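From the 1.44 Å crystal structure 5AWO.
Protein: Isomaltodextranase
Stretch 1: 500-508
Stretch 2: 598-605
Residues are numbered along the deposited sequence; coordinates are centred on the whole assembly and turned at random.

Stretch 1, residues 500-508: GFVDGLQAG
Stretch 2 (598-605) KGAINLNW

The two stretches belong to one chain and pair as antiparallel strands around Val-502 and Leu-603, with axes 4.7 Å apart at closest approach and N-to-C directions 160° apart. Val-502 (phi/psi -105/128) faces Leu-603 (-116/125), CA to CA 5.1 Å, as a hydrogen-bonded pair: Val-502 N donates to Leu-603 O at 2.8 Å, nearly linear at 176°, and Leu-603 N returns a bond to Val-502 O at 2.9 Å. On flanking positions, Phe-501 CA lies 4.6 Å from Asn-604 CA and Asp-503 CA 4.8 Å from Asn-602 CA. Phe-501 is almost fully extended (-157/-180).

Beyond Asp-503 (-116/-168) the regular ladder is lost. Gly-504 adopts 76/15, a positive phi that favours glycine, and Leu-505 follows at -95/80. Direct pairing here is looser: Ile-601 N (-138/162) reaches Leu-505 O at 3.3 Å with a bent angle of 146°, while Ala-600 CA makes a CA-H...O contact with the same oxygen, Leu-505 O, at 3.2 Å. A water fills the gap, accepting from Leu-505 N at 3.0 Å and donating to Ile-601 O at 2.7 Å and to Asn-602 OD1 at 2.8 Å. Gly-599 (74/-137), again with positive phi, leads into extended Ala-600 (-162/156), whose CA lies 4.5 Å from Gln-506 CA.

Val-502 (chi1 t), Leu-505 (m, t), Ile-601 (p, t) and Leu-603 (t, p) share one face of the sheet, and all are buried, as suits branched aliphatic side chains. Leu-505 spans two residues of the partner strand: Leu-505 CD1 lies 3.9 Å from Leu-603 CB and 4.2 Å from Ile-601 CG1.

Phe-501 (chi1 52°, chi2 88°) points its CA-CB bond toward the other stretch. Phe-501 CB rests 3.4 Å from Leu-603 O, and the Phe-501 ring, at CE1, meets Asn-602 ND2 obliquely at 3.7 Å. Asn-602 (chi1 m, chi2 -29°) is buried, but its polar amide suits the site because OD1 takes the water's proton; the same Asn-602 OD1 lies 3.2 Å from Asp-503 CB. Asp-503 (chi1 p) leads its carboxylate away, and OD2 is hydrogen-bonded elsewhere in the structure. Near the other end, a second water is placed to donate to Gly-500 O (3.0 Å) and to Asn-604 O (2.8 Å), though with acceptors elsewhere in reach it cannot serve them all at once.

Gln-506 (p, m, chi3 -63°) packs CB against Ala-600 CB at 3.6 Å, an apolar contact between the first side-chain carbons. The end of the glutamine turns away, and Gln-506 NE2 donates to Ala-507 O at 2.8 Å.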

ATOM      1  N   GLY A 500      18.314  14.651   1.334  1.00 21.31           N
ATOM      2  CA  GLY A 500      19.109  13.690   0.574  1.00 20.34           C
ATOM      3  C   GLY A 500      18.683  13.614  -0.877  1.00 19.09           C
ATOM      4  O   GLY A 500      18.131  14.573  -1.441  1.00 20.66           O
ATOM      5  N   PHE A 501      18.894  12.445  -1.478  1.00 18.69           N
ATOM      6  CA  PHE A 501      18.657  12.232  -2.881  1.00 19.36           C
ATOM      7  C   PHE A 501      18.433  10.750  -3.128  1.00 18.28           C
ATOM      8  O   PHE A 501      18.481   9.947  -2.192  1.00 17.98           O
ATOM      9  CB  PHE A 501      19.860  12.742  -3.717  1.00 19.12           C
ATOM     10  CG  PHE A 501      21.185  12.215  -3.259  1.00 19.24           C
ATOM     11  CD1 PHE A 501      21.696  11.001  -3.737  1.00 19.42           C
ATOM     12  CD2 PHE A 501      21.925  12.925  -2.342  1.00 19.29           C
ATOM     13  CE1 PHE A 501      22.926  10.536  -3.305  1.00 19.89           C
ATOM     14  CE2 PHE A 501      23.146  12.467  -1.901  1.00 19.90           C
ATOM     15  CZ  PHE A 501      23.657  11.260  -2.378  1.00 20.88           C
ATOM     16  N   VAL A 502      18.204  10.381  -4.385  1.00 19.90           N
ATOM     17  CA  VAL A 502      18.078   8.980  -4.732  1.00 19.31           C
ATOM     18  C   VAL A 502      19.330   8.474  -5.432  1.00 20.31           C
ATOM     19  O   VAL A 502      19.782   9.103  -6.385  1.00 21.72           O
ATOM     20  CB  VAL A 502      16.833   8.756  -5.604  1.00 19.38           C
ATOM     21  CG1 VAL A 502      16.835   7.355  -6.226  1.00 19.69           C
ATOM     22  CG2 VAL A 502      15.591   8.944  -4.753  1.00 19.26           C
ATOM     23  N   ASP A 503      19.888   7.379  -4.934  1.00 18.63           N
ATOM     24  CA  ASP A 503      20.993   6.690  -5.605  1.00 20.26           C
ATOM     25  C   ASP A 503      20.554   5.295  -6.026  1.00 21.12           C
ATOM     26  O   ASP A 503      19.338   4.995  -6.068  1.00 19.11           O
ATOM     27  CB  ASP A 503      22.267   6.702  -4.742  1.00 20.94           C
ATOM     28  CG  ASP A 503      22.204   5.780  -3.549  1.00 21.72           C
ATOM     29  OD1 ASP A 503      21.107   5.210  -3.311  1.00 21.34           O
ATOM     30  OD2 ASP A 503      23.236   5.642  -2.854  1.00 21.56           O
ATOM     31  N   GLY A 504      21.527   4.470  -6.416  1.00 21.05           N
ATOM     32  CA  GLY A 504      21.241   3.164  -6.949  1.00 20.89           C
ATOM     33  C   GLY A 504      20.729   3.198  -8.374  1.00 21.04           C
ATOM     34  O   GLY A 504      20.182   2.197  -8.854  1.00 21.50           O
ATOM     35  N   LEU A 505      20.878   4.329  -9.063  1.00 20.48           N
ATOM     36  CA  LEU A 505      20.415   4.465 -10.427  1.00 21.60           C
ATOM     37  C   LEU A 505      21.610   4.149 -11.334  1.00 24.06           C
ATOM     38  O   LEU A 505      22.287   5.041 -11.822  1.00 24.44           O
ATOM     39  CB  LEU A 505      19.834   5.856 -10.686  1.00 22.13           C
ATOM     40  CG  LEU A 505      18.539   6.173  -9.906  1.00 22.51           C
ATOM     41  CD1 LEU A 505      18.242   7.664  -9.950  1.00 22.67           C
ATOM     42  CD2 LEU A 505      17.360   5.380 -10.467  1.00 22.99           C
ATOM     43  N   GLN A 506      21.851   2.855 -11.491  1.00 24.10           N
ATOM     44  CA  GLN A 506      22.938   2.327 -12.321  1.00 27.39           C
ATOM     45  C   GLN A 506      22.470   0.964 -12.853  1.00 27.45           C
ATOM     46  O   GLN A 506      21.287   0.613 -12.728  1.00 24.81           O
ATOM     47  CB  GLN A 506      24.245   2.263 -11.533  1.00 29.15           C
ATOM     48  CG  GLN A 506      24.512   1.008 -10.729  1.00 31.40           C
ATOM     49  CD  GLN A 506      23.568   0.857  -9.567  1.00 31.88           C
ATOM     50  OE1 GLN A 506      23.564   1.683  -8.664  1.00 34.30           O
ATOM     51  NE2 GLN A 506      22.770  -0.202  -9.575  1.00 34.18           N
ATOM     52  N   ALA A 507      23.347   0.199 -13.494  1.00 27.67           N
ATOM     53  CA  ALA A 507      22.920  -1.112 -13.971  1.00 28.11           C
ATOM     54  C   ALA A 507      22.296  -1.906 -12.818  1.00 27.64           C
ATOM     55  O   ALA A 507      22.885  -2.025 -11.749  1.00 28.68           O
ATOM     56  CB  ALA A 507      24.094  -1.870 -14.579  1.00 29.53           C
ATOM     57  N   GLY A 508      21.098  -2.445 -13.048  1.00 27.16           N
ATOM     58  CA  GLY A 508      20.403  -3.245 -12.030  1.00 30.11           C
ATOM     59  C   GLY A 508      21.196  -4.431 -11.497  1.00 34.54           C
ATOM     60  O   GLY A 508      21.944  -5.071 -12.234  1.00 37.36           O
ATOM     61  N   LYS A 598      23.415   4.305 -20.275  1.00 26.50           N
ATOM     62  CA  LYS A 598      24.835   4.454 -20.037  1.00 28.81           C
ATOM     63  C   LYS A 598      25.084   5.082 -18.673  1.00 26.97           C
ATOM     64  O   LYS A 598      24.436   6.057 -18.313  1.00 28.70           O
ATOM     65  CB  LYS A 598      25.440   5.350 -21.124  1.00 31.39           C
ATOM     66  CG  LYS A 598      26.949   5.498 -21.042  1.00 33.85           C
ATOM     67  CD  LYS A 598      27.478   6.297 -22.228  1.00 36.97           C
ATOM     68  CE  LYS A 598      28.997   6.280 -22.266  1.00 39.55           C
ATOM     69  NZ  LYS A 598      29.528   7.162 -23.347  1.00 39.26           N
ATOM     70  N   GLY A 599      26.018   4.517 -17.930  1.00 27.14           N
ATOM     71  CA  GLY A 599      26.529   5.107 -16.707  1.00 26.37           C
ATOM     72  C   GLY A 599      25.605   5.041 -15.498  1.00 26.96           C
ATOM     73  O   GLY A 599      24.990   4.003 -15.218  1.00 25.49           O
ATOM     74  N   ALA A 600      25.534   6.160 -14.780  1.00 24.23           N
ATOM     75  CA  ALA A 600      24.734   6.267 -13.561  1.00 23.56           C
ATOM     76  C   ALA A 600      24.500   7.741 -13.221  1.00 25.53           C
ATOM     77  O   ALA A 600      25.279   8.611 -13.620  1.00 24.39           O
ATOM     78  CB  ALA A 600      25.444   5.576 -12.419  1.00 23.61           C
ATOM     79  N   ILE A 601      23.425   8.030 -12.483  1.00 24.08           N
ATOM     80  CA  ILE A 601      23.241   9.347 -11.882  1.00 22.50           C
ATOM     81  C   ILE A 601      22.711   9.179 -10.483  1.00 23.78           C
ATOM     82  O   ILE A 601      22.181   8.126 -10.133  1.00 23.63           O
ATOM     83  CB  ILE A 601      22.249  10.273 -12.625  1.00 23.86           C
ATOM     84  CG1 ILE A 601      20.778   9.852 -12.406  1.00 23.51           C
ATOM     85  CG2 ILE A 601      22.611  10.391 -14.102  1.00 24.24           C
ATOM     86  CD1 ILE A 601      19.767  10.830 -12.983  1.00 23.37           C
ATOM     87  N   ASN A 602      22.848  10.240  -9.704  1.00 21.99           N
ATOM     88  CA  ASN A 602      22.062  10.407  -8.469  1.00 22.44           C
ATOM     89  C   ASN A 602      21.038  11.484  -8.766  1.00 23.76           C
ATOM     90  O   ASN A 602      21.352  12.473  -9.427  1.00 23.90           O
ATOM     91  CB  ASN A 602      22.944  10.796  -7.309  1.00 23.02           C
ATOM     92  CG  ASN A 602      23.855   9.666  -6.865  1.00 23.57           C
ATOM     93  OD1 ASN A 602      23.519   8.495  -7.015  1.00 23.70           O
ATOM     94  ND2 ASN A 602      25.012  10.009  -6.305  1.00 24.12           N
ATOM     95  N   LEU A 603      19.800  11.311  -8.305  1.00 21.77           N
ATOM     96  CA  LEU A 603      18.735  12.225  -8.652  1.00 21.56           C
ATOM     97  C   LEU A 603      18.232  12.950  -7.413  1.00 21.50           C
ATOM     98  O   LEU A 603      17.833  12.305  -6.442  1.00 21.64           O
ATOM     99  CB  LEU A 603      17.578  11.489  -9.330  1.00 22.49           C
ATOM    100  CG  LEU A 603      16.442  12.363  -9.838  1.00 23.16           C
ATOM    101  CD1 LEU A 603      16.869  13.204 -11.047  1.00 24.08           C
ATOM    102  CD2 LEU A 603      15.233  11.523 -10.184  1.00 23.02           C
ATOM    103  N   ASN A 604      18.234  14.283  -7.464  1.00 21.98           N
ATOM    104  CA  ASN A 604      17.739  15.116  -6.363  1.00 22.46           C
ATOM    105  C   ASN A 604      16.277  15.481  -6.520  1.00 22.89           C
ATOM    106  O   ASN A 604      15.490  15.314  -5.581  1.00 21.65           O
ATOM    107  CB  ASN A 604      18.580  16.384  -6.280  1.00 22.80           C
ATOM    108  CG  ASN A 604      18.426  17.118  -4.963  1.00 24.30           C
ATOM    109  OD1 ASN A 604      17.850  16.620  -3.968  1.00 25.41           O
ATOM    110  ND2 ASN A 604      18.965  18.290  -4.932  1.00 22.89           N
ATOM    111  N   TRP A 605      15.878  15.976  -7.685  1.00 21.90           N
ATOM    112  CA  TRP A 605      14.512  16.364  -7.925  1.00 23.34           C
ATOM    113  C   TRP A 605      14.202  16.502  -9.391  1.00 24.35           C
ATOM    114  O   TRP A 605      15.132  16.526 -10.219  1.00 25.72           O
ATOM    115  CB  TRP A 605      14.141  17.647  -7.166  1.00 22.48           C
ATOM    116  CG  TRP A 605      15.040  18.899  -7.280  1.00 23.30           C
ATOM    117  CD1 TRP A 605      15.775  19.436  -6.291  1.00 23.58           C
ATOM    118  CD2 TRP A 605      15.191  19.788  -8.414  1.00 25.16           C
ATOM    119  NE1 TRP A 605      16.402  20.603  -6.712  1.00 24.43           N
ATOM    120  CE2 TRP A 605      16.052  20.831  -8.013  1.00 25.23           C
ATOM    121  CE3 TRP A 605      14.682  19.801  -9.714  1.00 25.82           C
ATOM    122  CZ2 TRP A 605      16.432  21.870  -8.884  1.00 25.01           C
ATOM    123  CZ3 TRP A 605      15.067  20.840 -10.579  1.00 27.25           C
ATOM    124  CH2 TRP A 605      15.926  21.849 -10.148  1.00 25.85           C
TER
HETATM  125  O   HOH W   1      15.589  14.196  -3.064  1.00 25.72           O
HETATM  126  O   HOH W   2      23.164   6.165  -8.517  1.00 24.11           O